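Local coordinates for protein bacteriocin (Pseudomonas syringae pv. tomato, PDB 4FZL) that degrades the peptidoglycan precursor lipid II, probably as a calcium-binding phosphatase of the colicin M family, and so probably kills related bacteria, at residues Phe150-Gly155 with Ile168-Val173; Asn87-Gly92 with Thr113-Asn118; Val9-Gly14 with Ala62-Ala67; Ala47-Arg52 with Gly93-Phe98; Asp198-Asn203 with Val219-Tyr224. All blocks are in the same frame, centred on the assembly; numbering follows the deposited sequence. Where two conformers were deposited one is given.

Interaction 1: Phe150-Gly155 with Ile168-Val173. With EDO (1,2-ethanediol), chain K; EDO (1,2-ethanediol), chain F; EDO (1,2-ethanediol), chain E.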
# COMPACT_ATOMS: atom_id res chain seq x y z
N PHE A 150 -13.57 14.33 1.92
CA PHE A 150 -13.21 14.24 3.35
C PHE A 150 -11.87 13.53 3.59
O PHE A 150 -11.54 12.58 2.86
CB PHE A 150 -14.33 13.62 4.20
CG PHE A 150 -14.68 12.22 3.80
CD1 PHE A 150 -14.21 11.10 4.48
CD2 PHE A 150 -15.52 12.04 2.73
CE1 PHE A 150 -14.60 9.82 4.08
CE2 PHE A 150 -15.90 10.77 2.32
CZ PHE A 150 -15.43 9.66 2.98
N ALA A 151 -11.15 13.99 4.62
CA ALA A 151 -9.93 13.31 5.03
C ALA A 151 -10.27 12.03 5.71
O ALA A 151 -11.28 11.95 6.43
CB ALA A 151 -9.10 14.20 5.98
N TYR A 152 -9.40 11.05 5.54
CA TYR A 152 -9.64 9.76 6.13
C TYR A 152 -8.33 9.13 6.57
O TYR A 152 -7.42 8.99 5.80
CB TYR A 152 -10.31 8.83 5.12
CG TYR A 152 -10.96 7.59 5.71
CD1 TYR A 152 -12.19 7.67 6.38
CD2 TYR A 152 -10.36 6.36 5.59
CE1 TYR A 152 -12.78 6.54 6.90
CE2 TYR A 152 -10.95 5.23 6.09
CZ TYR A 152 -12.16 5.34 6.77
OH TYR A 152 -12.78 4.25 7.27
N ASP A 153 -8.31 8.68 7.82
CA ASP A 153 -7.16 8.00 8.40
C ASP A 153 -7.36 6.52 8.08
O ASP A 153 -8.19 5.78 8.66
CB ASP A 153 -7.10 8.26 9.89
CG ASP A 153 -5.90 7.63 10.58
OD1 ASP A 153 -5.38 6.61 10.10
OD2 ASP A 153 -5.46 8.22 11.58
N VAL A 154 -6.54 6.05 7.15
CA VAL A 154 -6.68 4.75 6.63
C VAL A 154 -6.48 3.68 7.74
O VAL A 154 -6.94 2.55 7.66
CB VAL A 154 -5.62 4.63 5.50
CG1 VAL A 154 -5.54 3.26 5.09
CG2 VAL A 154 -5.98 5.55 4.37
N GLY A 155 -5.76 4.11 8.79
CA GLY A 155 -5.61 3.28 9.93
C GLY A 155 -6.88 2.94 10.65
O GLY A 155 -6.87 1.97 11.37
N ILE A 168 -5.57 10.01 3.69
CA ILE A 168 -5.86 10.28 2.30
C ILE A 168 -7.11 11.13 2.27
O ILE A 168 -7.74 11.38 3.29
CB ILE A 168 -6.04 8.96 1.54
CG1 ILE A 168 -7.19 8.09 2.03
CG2 ILE A 168 -4.77 8.14 1.47
CD1 ILE A 168 -7.47 6.85 1.21
N THR A 169 -7.49 11.53 1.09
CA THR A 169 -8.76 12.27 0.91
C THR A 169 -9.62 11.36 0.03
O THR A 169 -9.21 10.88 -1.02
CB THR A 169 -8.50 13.61 0.31
OG1 THR A 169 -7.52 14.40 1.05
CG2 THR A 169 -9.83 14.44 0.11
N LEU A 170 -10.83 11.22 0.50
CA LEU A 170 -11.87 10.49 -0.19
C LEU A 170 -12.93 11.41 -0.73
O LEU A 170 -13.11 12.57 -0.25
CB LEU A 170 -12.52 9.46 0.73
CG LEU A 170 -11.56 8.38 1.25
CD1 LEU A 170 -12.27 7.38 2.17
CD2 LEU A 170 -10.96 7.61 0.10
N ARG A 171 -13.60 10.92 -1.78
CA ARG A 171 -14.74 11.60 -2.35
C ARG A 171 -15.97 10.73 -2.30
O ARG A 171 -15.89 9.57 -2.67
CB ARG A 171 -14.46 11.94 -3.82
CG ARG A 171 -15.60 12.57 -4.59
CD ARG A 171 -15.13 12.83 -5.98
NE ARG A 171 -16.15 13.40 -6.82
CZ ARG A 171 -16.08 13.41 -8.15
NH1 ARG A 171 -15.11 12.73 -8.78
NH2 ARG A 171 -17.06 13.98 -8.86
N LEU A 172 -17.08 11.25 -1.79
CA LEU A 172 -18.36 10.57 -1.75
C LEU A 172 -19.25 11.26 -2.74
O LEU A 172 -19.54 12.48 -2.60
CB LEU A 172 -18.99 10.64 -0.34
CG LEU A 172 -20.29 9.84 -0.15
CD1 LEU A 172 -20.17 8.32 -0.34
CD2 LEU A 172 -20.87 10.22 1.24
N VAL A 173 -19.73 10.51 -3.74
CA VAL A 173 -20.47 11.13 -4.83
C VAL A 173 -21.66 10.21 -5.17
O VAL A 173 -21.51 8.98 -5.34
CB VAL A 173 -19.55 11.41 -6.07
CG1 VAL A 173 -18.75 10.17 -6.48
CG2 VAL A 173 -20.39 11.91 -7.22
C1 EDO K . -12.49 8.17 10.17
O1 EDO K . -13.08 9.44 9.91
C2 EDO K . -11.03 8.20 9.66
O2 EDO K . -10.45 9.45 9.65
C1 EDO F . -14.75 13.10 -12.12
O1 EDO F . -13.83 13.28 -13.28
C2 EDO F . -15.68 14.28 -12.16
O2 EDO F . -17.07 14.10 -11.86
C1 EDO E . -11.66 11.38 -6.89
O1 EDO E . -12.60 11.38 -7.97
C2 EDO E . -10.35 11.92 -7.32
O2 EDO E . -9.75 11.16 -8.34

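Interaction 2: Asn87-Gly92 with Thr113-Asn118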
# COMPACT_ATOMS: atom_id res chain seq x y z
N ASN A 87 4.66 -0.46 -14.98
CA ASN A 87 3.55 -0.03 -14.19
C ASN A 87 3.50 -0.81 -12.84
O ASN A 87 3.01 -1.92 -12.78
CB ASN A 87 2.23 -0.21 -14.97
CG ASN A 87 2.00 0.87 -16.06
OD1 ASN A 87 2.93 1.57 -16.51
ND2 ASN A 87 0.74 0.99 -16.49
N HIS A 88 3.99 -0.22 -11.76
CA HIS A 88 3.92 -0.89 -10.46
C HIS A 88 2.56 -0.75 -9.86
O HIS A 88 1.94 0.30 -9.91
CB HIS A 88 4.96 -0.31 -9.48
CG HIS A 88 6.33 -0.84 -9.72
ND1 HIS A 88 6.86 -1.88 -9.02
CD2 HIS A 88 7.28 -0.47 -10.68
CE1 HIS A 88 8.09 -2.15 -9.50
NE2 HIS A 88 8.33 -1.32 -10.55
N VAL A 89 2.14 -1.80 -9.20
CA VAL A 89 0.84 -1.89 -8.60
C VAL A 89 1.04 -2.51 -7.22
O VAL A 89 1.60 -3.60 -7.07
CB VAL A 89 -0.10 -2.80 -9.42
CG1 VAL A 89 -1.50 -2.84 -8.76
CG2 VAL A 89 -0.20 -2.29 -10.88
N LEU A 90 0.42 -1.90 -6.25
CA LEU A 90 0.37 -2.36 -4.88
C LEU A 90 -0.84 -3.31 -4.62
O LEU A 90 -1.96 -3.03 -4.93
CB LEU A 90 0.30 -1.23 -3.87
CG LEU A 90 1.42 -0.19 -3.91
CD1 LEU A 90 1.28 1.08 -3.04
CD2 LEU A 90 2.76 -0.88 -3.60
N SER A 91 -0.54 -4.45 -4.05
CA SER A 91 -1.56 -5.38 -3.80
C SER A 91 -2.51 -5.18 -2.62
O SER A 91 -3.59 -5.78 -2.61
CB SER A 91 -0.89 -6.76 -3.66
OG SER A 91 -0.46 -7.06 -2.34
N GLY A 92 -2.05 -4.44 -1.63
CA GLY A 92 -2.74 -4.35 -0.37
C GLY A 92 -2.44 -5.48 0.61
O GLY A 92 -2.99 -5.52 1.72
N THR A 113 0.50 2.65 -8.66
CA THR A 113 -0.95 2.48 -8.54
C THR A 113 -1.31 1.66 -7.35
O THR A 113 -0.69 0.62 -7.14
CB THR A 113 -1.53 1.88 -9.82
OG1 THR A 113 -1.20 2.75 -10.91
CG2 THR A 113 -3.04 1.66 -9.70
N PHE A 114 -2.27 2.11 -6.55
CA PHE A 114 -2.81 1.41 -5.42
C PHE A 114 -4.31 1.30 -5.65
O PHE A 114 -5.03 2.17 -5.30
CB PHE A 114 -2.53 2.11 -4.09
CG PHE A 114 -2.63 1.22 -2.86
CD1 PHE A 114 -3.20 -0.02 -2.85
CD2 PHE A 114 -2.17 1.66 -1.67
CE1 PHE A 114 -3.26 -0.79 -1.73
CE2 PHE A 114 -2.28 0.93 -0.51
CZ PHE A 114 -2.83 -0.32 -0.55
N PRO A 115 -4.75 0.27 -6.38
CA PRO A 115 -6.20 0.21 -6.72
C PRO A 115 -7.08 0.40 -5.47
O PRO A 115 -6.80 -0.23 -4.43
CB PRO A 115 -6.36 -1.17 -7.36
CG PRO A 115 -4.96 -1.43 -7.92
CD PRO A 115 -4.00 -0.89 -6.91
N ILE A 116 -8.14 1.19 -5.59
CA ILE A 116 -8.89 1.50 -4.36
C ILE A 116 -9.39 0.24 -3.62
O ILE A 116 -9.48 0.23 -2.39
CB ILE A 116 -10.02 2.55 -4.69
CG1 ILE A 116 -10.53 3.25 -3.44
CG2 ILE A 116 -11.20 1.89 -5.45
CD1 ILE A 116 -11.40 4.48 -3.69
N GLN A 117 -9.78 -0.76 -4.41
CA GLN A 117 -10.28 -1.96 -3.82
C GLN A 117 -9.22 -2.80 -3.02
O GLN A 117 -9.55 -3.60 -2.19
CB GLN A 117 -11.00 -2.79 -4.89
CG GLN A 117 -10.06 -3.41 -5.88
CD GLN A 117 -9.80 -2.58 -7.13
OE1 GLN A 117 -9.99 -1.37 -7.14
NE2 GLN A 117 -9.38 -3.25 -8.21
N ASN A 118 -7.93 -2.49 -3.25
CA ASN A 118 -6.84 -3.12 -2.54
C ASN A 118 -6.48 -2.46 -1.22
O ASN A 118 -5.77 -3.08 -0.41
CB ASN A 118 -5.58 -3.21 -3.37
CG ASN A 118 -5.72 -4.09 -4.61
OD1 ASN A 118 -6.78 -4.65 -4.86
ND2 ASN A 118 -4.66 -4.12 -5.46
O HOH W 1 1.07 1.71 -12.18
O HOH W 2 -5.69 -6.33 -0.99
O HOH W 3 -5.04 -3.96 2.35

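Interaction 3: Val9-Gly14 with Ala62-Ala67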
# COMPACT_ATOMS: atom_id res chain seq x y z
N VAL A 9 19.53 -18.14 0.93
CA VAL A 9 19.08 -17.40 2.10
C VAL A 9 17.64 -16.92 1.90
O VAL A 9 16.78 -17.08 2.78
CB VAL A 9 20.04 -16.24 2.42
CG1 VAL A 9 19.39 -15.12 3.36
CG2 VAL A 9 21.36 -16.85 2.97
N LEU A 10 17.33 -16.42 0.71
CA LEU A 10 15.93 -16.02 0.49
C LEU A 10 14.98 -17.19 0.79
O LEU A 10 13.94 -16.97 1.41
CB LEU A 10 15.67 -15.46 -0.91
CG LEU A 10 16.33 -14.18 -1.31
CD1 LEU A 10 16.18 -13.83 -2.85
CD2 LEU A 10 15.74 -12.98 -0.47
N LEU A 11 15.25 -18.36 0.21
CA LEU A 11 14.34 -19.49 0.38
C LEU A 11 14.29 -19.90 1.83
O LEU A 11 13.22 -20.12 2.31
CB LEU A 11 14.74 -20.67 -0.48
CG LEU A 11 14.43 -20.37 -1.97
CD1 LEU A 11 14.95 -21.51 -2.86
CD2 LEU A 11 12.90 -20.31 -2.16
N LEU A 12 15.44 -19.93 2.52
CA LEU A 12 15.47 -20.23 3.97
C LEU A 12 14.63 -19.25 4.82
O LEU A 12 13.99 -19.67 5.80
CB LEU A 12 16.90 -20.22 4.54
CG LEU A 12 17.72 -21.49 4.29
CD1 LEU A 12 19.19 -21.28 4.68
CD2 LEU A 12 17.21 -22.72 5.02
N GLN A 13 14.60 -17.97 4.40
CA GLN A 13 13.91 -16.93 5.13
C GLN A 13 12.43 -16.79 4.71
O GLN A 13 11.70 -15.96 5.23
CB GLN A 13 14.57 -15.65 4.86
CG GLN A 13 16.02 -15.46 5.27
CD GLN A 13 16.17 -14.79 6.61
OE1 GLN A 13 16.55 -13.58 6.69
NE2 GLN A 13 15.78 -15.51 7.64
N GLY A 14 11.95 -17.63 3.78
CA GLY A 14 10.56 -17.50 3.33
C GLY A 14 9.49 -17.64 4.42
O GLY A 14 8.50 -16.85 4.40
N ALA A 62 4.72 -16.82 -5.01
CA ALA A 62 5.34 -15.72 -5.84
C ALA A 62 6.79 -15.48 -5.28
O ALA A 62 7.79 -15.52 -6.02
CB ALA A 62 4.55 -14.43 -5.81
N TYR A 63 6.86 -15.27 -3.97
CA TYR A 63 8.13 -15.07 -3.29
C TYR A 63 9.11 -16.21 -3.60
O TYR A 63 10.27 -15.98 -4.01
CB TYR A 63 7.90 -14.96 -1.78
CG TYR A 63 9.21 -14.87 -0.99
CD1 TYR A 63 9.74 -13.63 -0.71
CD2 TYR A 63 9.86 -16.02 -0.58
CE1 TYR A 63 10.92 -13.49 0.04
CE2 TYR A 63 11.03 -15.90 0.09
CZ TYR A 63 11.60 -14.68 0.40
OH TYR A 63 12.81 -14.59 1.14
N ASN A 64 8.62 -17.44 -3.38
CA ASN A 64 9.46 -18.62 -3.61
C ASN A 64 9.91 -18.70 -5.11
O ASN A 64 11.12 -18.98 -5.40
CB ASN A 64 8.76 -19.93 -3.26
CG ASN A 64 8.56 -20.14 -1.77
OD1 ASN A 64 9.24 -19.58 -0.94
ND2 ASN A 64 7.59 -21.00 -1.43
N GLU A 65 8.97 -18.42 -6.03
CA GLU A 65 9.33 -18.47 -7.44
C GLU A 65 10.33 -17.41 -7.86
O GLU A 65 11.19 -17.70 -8.71
CB GLU A 65 8.10 -18.42 -8.33
CG GLU A 65 7.32 -19.74 -8.21
CD GLU A 65 8.13 -20.96 -8.76
OE1 GLU A 65 8.64 -20.92 -9.90
OE2 GLU A 65 8.27 -21.99 -8.07
N ILE A 66 10.21 -16.19 -7.32
CA ILE A 66 11.20 -15.14 -7.60
C ILE A 66 12.57 -15.55 -7.00
O ILE A 66 13.62 -15.44 -7.65
CB ILE A 66 10.71 -13.86 -6.94
CG1 ILE A 66 9.50 -13.34 -7.68
CG2 ILE A 66 11.79 -12.81 -7.02
CD1 ILE A 66 8.62 -12.42 -6.84
N ALA A 67 12.57 -16.08 -5.79
CA ALA A 67 13.86 -16.49 -5.17
C ALA A 67 14.48 -17.60 -5.99
O ALA A 67 15.69 -17.63 -6.19
CB ALA A 67 13.65 -16.94 -3.74
O HOH W 4 10.86 -20.58 1.02

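Interaction 4: Ala47-Arg52 with Gly93-Phe98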
# COMPACT_ATOMS: atom_id res chain seq x y z
N ALA A 47 9.12 -6.46 -3.26
CA ALA A 47 8.33 -5.67 -4.18
C ALA A 47 7.82 -6.48 -5.36
O ALA A 47 6.70 -6.28 -5.83
CB ALA A 47 9.23 -4.58 -4.67
N ALA A 48 8.69 -7.36 -5.87
CA ALA A 48 8.27 -8.23 -6.96
C ALA A 48 7.11 -9.18 -6.55
O ALA A 48 6.21 -9.47 -7.38
CB ALA A 48 9.47 -9.02 -7.50
N ALA A 49 7.23 -9.73 -5.33
CA ALA A 49 6.24 -10.67 -4.88
C ALA A 49 4.88 -9.93 -4.69
O ALA A 49 3.81 -10.43 -5.01
CB ALA A 49 6.72 -11.33 -3.58
N ASP A 50 4.95 -8.73 -4.12
CA ASP A 50 3.74 -7.93 -3.98
C ASP A 50 3.11 -7.63 -5.33
O ASP A 50 1.90 -7.66 -5.47
CB ASP A 50 4.05 -6.59 -3.31
CG ASP A 50 2.83 -5.77 -3.02
OD1 ASP A 50 2.09 -6.11 -2.06
OD2 ASP A 50 2.60 -4.79 -3.69
N GLN A 51 3.93 -7.24 -6.30
CA GLN A 51 3.43 -7.04 -7.64
C GLN A 51 2.67 -8.28 -8.18
O GLN A 51 1.60 -8.19 -8.79
CB GLN A 51 4.61 -6.60 -8.55
CG GLN A 51 4.31 -6.29 -10.01
CD GLN A 51 3.63 -5.00 -10.21
OE1 GLN A 51 3.91 -4.07 -9.50
NE2 GLN A 51 2.75 -4.93 -11.19
N ARG A 52 3.28 -9.45 -8.01
CA ARG A 52 2.63 -10.64 -8.42
C ARG A 52 1.31 -10.95 -7.63
O ARG A 52 0.35 -11.43 -8.25
CB ARG A 52 3.52 -11.90 -8.36
CG ARG A 52 4.69 -11.86 -9.32
CD ARG A 52 5.31 -13.24 -9.37
NE ARG A 52 6.52 -13.29 -10.18
CZ ARG A 52 7.11 -14.42 -10.58
NH1 ARG A 52 6.61 -15.60 -10.22
NH2 ARG A 52 8.21 -14.38 -11.30
N GLY A 93 -1.53 -6.36 0.21
CA GLY A 93 -1.12 -7.44 1.03
C GLY A 93 0.04 -7.14 1.99
O GLY A 93 0.47 -6.03 2.12
N LEU A 94 0.56 -8.22 2.61
CA LEU A 94 1.60 -8.19 3.63
C LEU A 94 2.80 -7.30 3.22
O LEU A 94 3.33 -6.46 4.03
CB LEU A 94 2.15 -9.60 3.80
CG LEU A 94 3.22 -9.88 4.83
CD1 LEU A 94 2.78 -9.31 6.18
CD2 LEU A 94 3.43 -11.38 4.86
N MET A 95 3.20 -7.45 1.95
CA MET A 95 4.43 -6.80 1.49
C MET A 95 4.22 -5.46 0.84
O MET A 95 5.17 -4.83 0.33
CB MET A 95 5.26 -7.73 0.60
CG MET A 95 5.97 -8.82 1.50
SD MET A 95 6.75 -10.06 0.50
CE MET A 95 7.35 -11.20 1.72
N THR A 96 3.00 -4.98 0.84
CA THR A 96 2.70 -3.68 0.21
C THR A 96 3.55 -2.51 0.77
O THR A 96 4.13 -1.74 -0.00
CB THR A 96 1.21 -3.40 0.21
OG1 THR A 96 0.62 -4.11 -0.85
CG2 THR A 96 0.90 -1.87 -0.02
N PRO A 97 3.68 -2.39 2.11
CA PRO A 97 4.48 -1.22 2.56
C PRO A 97 5.95 -1.37 2.12
O PRO A 97 6.65 -0.39 1.93
CB PRO A 97 4.37 -1.23 4.09
CG PRO A 97 3.46 -2.34 4.41
CD PRO A 97 2.91 -3.00 3.20
N PHE A 98 6.44 -2.61 2.02
CA PHE A 98 7.81 -2.83 1.53
C PHE A 98 7.93 -2.48 0.06
O PHE A 98 8.97 -2.02 -0.43
CB PHE A 98 8.25 -4.26 1.76
CG PHE A 98 8.42 -4.59 3.21
CD1 PHE A 98 9.56 -4.24 3.90
CD2 PHE A 98 7.41 -5.23 3.90
CE1 PHE A 98 9.70 -4.57 5.27
CE2 PHE A 98 7.53 -5.55 5.26
CZ PHE A 98 8.68 -5.18 5.95
O HOH W 5 1.98 -8.29 -0.37

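Interaction 5: Asp198-Asn203 with Val219-Tyr224. With EDO (1,2-ethanediol), chain I.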
# COMPACT_ATOMS: atom_id res chain seq x y z
N ASP A 198 6.02 10.58 0.55
CA ASP A 198 7.31 11.18 0.94
C ASP A 198 8.28 10.08 1.32
O ASP A 198 8.07 9.36 2.31
CB ASP A 198 7.10 12.13 2.12
CG ASP A 198 8.38 12.91 2.50
OD1 ASP A 198 8.21 13.88 3.25
OD2 ASP A 198 9.53 12.54 2.09
N ALA A 199 9.28 9.87 0.45
CA ALA A 199 10.20 8.74 0.53
C ALA A 199 11.43 9.03 1.42
O ALA A 199 12.32 8.21 1.61
CB ALA A 199 10.64 8.29 -0.85
N ASN A 200 11.43 10.17 2.09
CA ASN A 200 12.50 10.44 3.07
C ASN A 200 12.33 9.43 4.20
O ASN A 200 11.26 9.36 4.79
CB ASN A 200 12.43 11.89 3.56
CG ASN A 200 13.59 12.26 4.50
OD1 ASN A 200 14.10 11.45 5.24
ND2 ASN A 200 13.99 13.51 4.45
N PRO A 201 13.38 8.63 4.49
CA PRO A 201 13.24 7.60 5.54
C PRO A 201 12.85 8.17 6.92
O PRO A 201 12.24 7.48 7.72
CB PRO A 201 14.63 6.96 5.61
CG PRO A 201 15.38 7.45 4.43
CD PRO A 201 14.70 8.61 3.83
N SER A 202 13.12 9.45 7.19
CA SER A 202 12.72 9.99 8.48
C SER A 202 11.20 10.01 8.58
O SER A 202 10.64 9.95 9.69
CB SER A 202 13.33 11.36 8.76
OG SER A 202 12.97 12.30 7.79
N ASN A 203 10.53 10.02 7.45
CA ASN A 203 9.06 9.94 7.47
C ASN A 203 8.51 8.58 7.79
O ASN A 203 7.31 8.44 7.93
CB ASN A 203 8.48 10.40 6.15
CG ASN A 203 8.49 11.89 6.03
OD1 ASN A 203 9.30 12.44 5.30
ND2 ASN A 203 7.64 12.55 6.81
N VAL A 219 20.89 6.42 1.78
CA VAL A 219 20.53 5.93 0.47
C VAL A 219 19.68 6.96 -0.29
O VAL A 219 18.76 7.58 0.30
CB VAL A 219 19.77 4.61 0.64
CG1 VAL A 219 19.21 4.12 -0.68
CG2 VAL A 219 20.75 3.64 1.30
N PRO A 220 19.94 7.15 -1.61
CA PRO A 220 19.07 8.12 -2.32
C PRO A 220 17.59 7.68 -2.40
O PRO A 220 17.31 6.53 -2.49
CB PRO A 220 19.66 8.21 -3.72
CG PRO A 220 21.05 7.62 -3.60
CD PRO A 220 21.00 6.61 -2.48
N PHE A 221 16.69 8.63 -2.39
CA PHE A 221 15.25 8.39 -2.48
C PHE A 221 14.64 9.47 -3.36
O PHE A 221 15.14 10.65 -3.47
CB PHE A 221 14.63 8.43 -1.10
CG PHE A 221 14.76 9.77 -0.42
CD1 PHE A 221 13.81 10.77 -0.61
CD2 PHE A 221 15.79 9.98 0.48
CE1 PHE A 221 13.91 11.98 0.06
CE2 PHE A 221 15.92 11.18 1.13
CZ PHE A 221 14.97 12.19 0.92
N THR A 222 13.50 9.11 -3.99
CA THR A 222 12.68 10.10 -4.70
C THR A 222 11.23 9.86 -4.34
O THR A 222 10.72 8.75 -4.47
CB THR A 222 12.86 10.02 -6.23
OG1 THR A 222 14.26 10.14 -6.50
CG2 THR A 222 12.10 11.16 -6.95
N SER A 223 10.60 10.92 -3.84
CA SER A 223 9.17 10.89 -3.52
C SER A 223 8.39 10.73 -4.83
O SER A 223 8.88 11.02 -5.92
CB SER A 223 8.80 12.19 -2.76
OG SER A 223 9.52 12.19 -1.51
N TYR A 224 7.14 10.34 -4.71
CA TYR A 224 6.34 10.03 -5.86
C TYR A 224 4.86 10.05 -5.52
O TYR A 224 4.47 10.10 -4.34
CB TYR A 224 6.78 8.65 -6.40
CG TYR A 224 6.60 7.48 -5.43
CD1 TYR A 224 5.37 6.83 -5.32
CD2 TYR A 224 7.63 7.06 -4.58
CE1 TYR A 224 5.27 5.74 -4.49
CE2 TYR A 224 7.47 5.99 -3.68
CZ TYR A 224 6.28 5.35 -3.67
OH TYR A 224 6.09 4.30 -2.80
C1 EDO I . 17.03 13.39 -1.95
O1 EDO I . 16.03 12.88 -2.88
C2 EDO I . 17.82 12.26 -1.25
O2 EDO I . 18.16 11.29 -2.18

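Interaction 1: Phe150-Gly155 with Ile168-Val173
Phe150 and Leu170 face each other as a hydrogen-bonded antiparallel pair, and the leucine lies over one face of the phenylalanine ring. Phe150 CG sits between its own backbone N and carbonyl carbon (chi1 61°), and the end of the ring comes back toward the neighbouring strand. Leu170 CB stands 4.0 Å from the centroid of the Phe150 ring, nearest to CZ, while Leu172 CB meets the same ring at its edge, by CE2. Leu170 CD1 turns to Tyr152 instead, 3.8 Å from its CG, an off-centre CH-pi contact that approaches that ring obliquely. With CG anti to the backbone N, the tyrosine ring leads away from 168-173, and its OH is bonded to Asp157. This is an antiparallel pairing of strands 142-153 and 167-178, successive in the chain and connected through helix 159-165, within the mixed sheet. Two-way backbone bonds tie Phe150 to Leu170 and Tyr152 to Ile168; Leu170 N reaches Phe150 O at 2.8 Å and 172°. Past the last pair, Val154 CG2 packs across Ile168 CG1 at 3.7 Å, roughly at a right angle, and the Ile168 side chain lies about 4 Å from the bound calcium.

Interaction 2: Asn87-Gly92 with Thr113-Asn118
Leu90 CG is set anti to its carbonyl carbon (chi1 -57°) and Phe114 CG anti to its backbone N (chi1 -160°); the two side chains cross at about a right angle. The backbones join in a single beta bridge between Val89 and Thr113, at the end of the short strand 112-113; the rest of the contact is loop against Phe114, Pro115 and the short, weakly bonded helix 116-119. Thr113 grips the loop twice, its N bonding to His88 O at 3.0 Å and its O accepting from Leu90 N. Leu90 CB lies over one face of the Phe114 ring, 4.1 Å from the centroid, and Leu90 CD1 touches CD2 of that ring. Val89 CG1 crosses the proline ring, 3.7 Å from Pro115 CD. Gly92 CA makes a CA-H...O contact with Asn118 O, at 3.3 Å. A water spans His88 O and Thr113 OG1. Ser91 OG is also hydrogen-bonded with Asp50 of helix 37-54, and Phe114 packs on Leu165, a calcium ligand. Asn118 ND2 donates to Leu90 O at 3.0 Å, in the carbonyl plane on a lone pair and only 6° out of its own amide plane.

Interaction 3: Val9-Gly14 with Ala62-Ala67
Tyr63 reaches across from helix 59-70 to the end of helix 5-12 and donates its phenolic proton to Leu10 O, with OH and O 2.6 Å apart. Its CA-CB bond is directed toward helix 5-12, and CG continues from it anti to the backbone N (chi1 175°). The acceptor lies at the edge of the tyrosine ring, near its plane, whereas the hydroxyl approaches the carbonyl from the side, at a C=O...OH angle of 118° and tilted from the carbonyl plane. Leu10 O thereby takes a side-chain proton in the last turn of the helix, where the bond from Gln13 N is weak, that N also bonding to Val9 O. A second polar link is indirect: one water donates both to Leu11 O and to Asn64 OD1, at 2.7 Å from Asn64 OD1. That same amide oxygen also accepts from Arg60 NE, one turn earlier in the helix.

The apolar part centres on the Ala67 methyl. Leu10 CB touches Ala67 CB at 3.8 Å, and Leu11 brings CD2 to Ala67 CB at the same 3.8 Å. Leu11 CD2 also lies near Asn64 OD1. Gly14 comes in close by its backbone, with CA 3.6 Å from Tyr63 CE2.

The contact is plain helix packing, far from the calcium site. Helix 5-12 lies against helix 59-70; Tyr63 also packs on Thr45 of helix 37-54, Ile66 on Ala48 of the same helix, and Gln13 on helix 22-33.

Interaction 4: Ala47-Arg52 with Gly93-Phe98
Asp50 points from helix 37-54 at the start of helix 96-106, its carboxylate crossing the Thr96 side chain at an angle. The CA-CB bond of Asp50 heads toward 93-98, and CG is anti to the backbone N (chi1 -175°). OD1 takes the proton of Thr96 OG1 at 2.8 Å, met on the syn side and 22° out of the carboxylate plane. Thr96 N lies close to the same oxygen but at a poor angle for a bond. Residues 93-96 form a type I beta turn, closed by Thr96 N to Gly93 O, which leads into the helix. A water joins Asp50 OD1 and Met95 N, donating to the first and accepting from the second, at 2.8 Å from the latter. Met95 begins toward Asp50, but its end leads away, SD passing Ala49 CB at 4.3 Å. Thr96 OG1 is itself hydrogen-bonded with Gly92 N. The buried carboxylate is thus well supplied: OD1 accepts from Thr96 OG1 and the water, with Ser91 OG at OD1 and His99 ND1 at OD2 as further hydrogen-bond partners, an arrangement that would be expected to stabilise negative charge on it.

Interaction 5: Asp198-Asn203 with Val219-Tyr224
Phe221 lies with one face across the backbone of Asn200, whose CA makes a CH-pi contact over the centre of the ring, 3.7 Å from the centroid and 13° off the normal. On the opposite face sits the C2 carbon of an ethanediol, probably from the crystallisation liquor. The CA-CB bond of Phe221 points toward 198-203, and CG, between the backbone N and carbonyl carbon (chi1 63°), starts the ring beside Ala199 O. Further along, Pro201 CD is 3.8 Å from Phe221 CD2, and Asn200 CB touches CZ at the tip of the ring. Both segments are largely loop: residues 198-203 follow strand 184-197, and residues 219-224 lead into strand 224-227, its antiparallel partner in the sheet, with helices 205-208 and 210-216 between them. Two overlapping Asx turns shape the first loop, Asp198 OD2 accepting from Asn200 N and Asn200 OD1 from Ser202 N. Where the loops meet nearest the strands, Ser223 OG accepts from Ala199 N at 3.0 Å and 166°. The Ala199 methyl points at the other loop and packs against Thr222 O at 3.6 Å and Phe221 CB at 4.0 Å. Phe221 N donates to ethanediol O2 at 3.0 Å.

Interactions 2 and 4 touch directly: Ser91 OG lies 2.7 Å from Asp50 OD1 and Val89 N 2.9 Å from Gln51 OE1, and their segments alternate along the chain. Interaction 4 also packs on interaction 3, with Ile66 CD1 3.6 Å from Ala48 CB, so the three form a run from the N-terminal helices toward the sheet. Interaction 1 stands apart on the strands, its centre about 17 Å from that of interaction 2, with nearest atoms about 5 Å apart. The bound calcium, held by Leu165, Asn167 and Asp195, is about 4 Å from the Ile168 side chain, and about 8 Å and 10 Å from the side chains of Asp198 and Phe114.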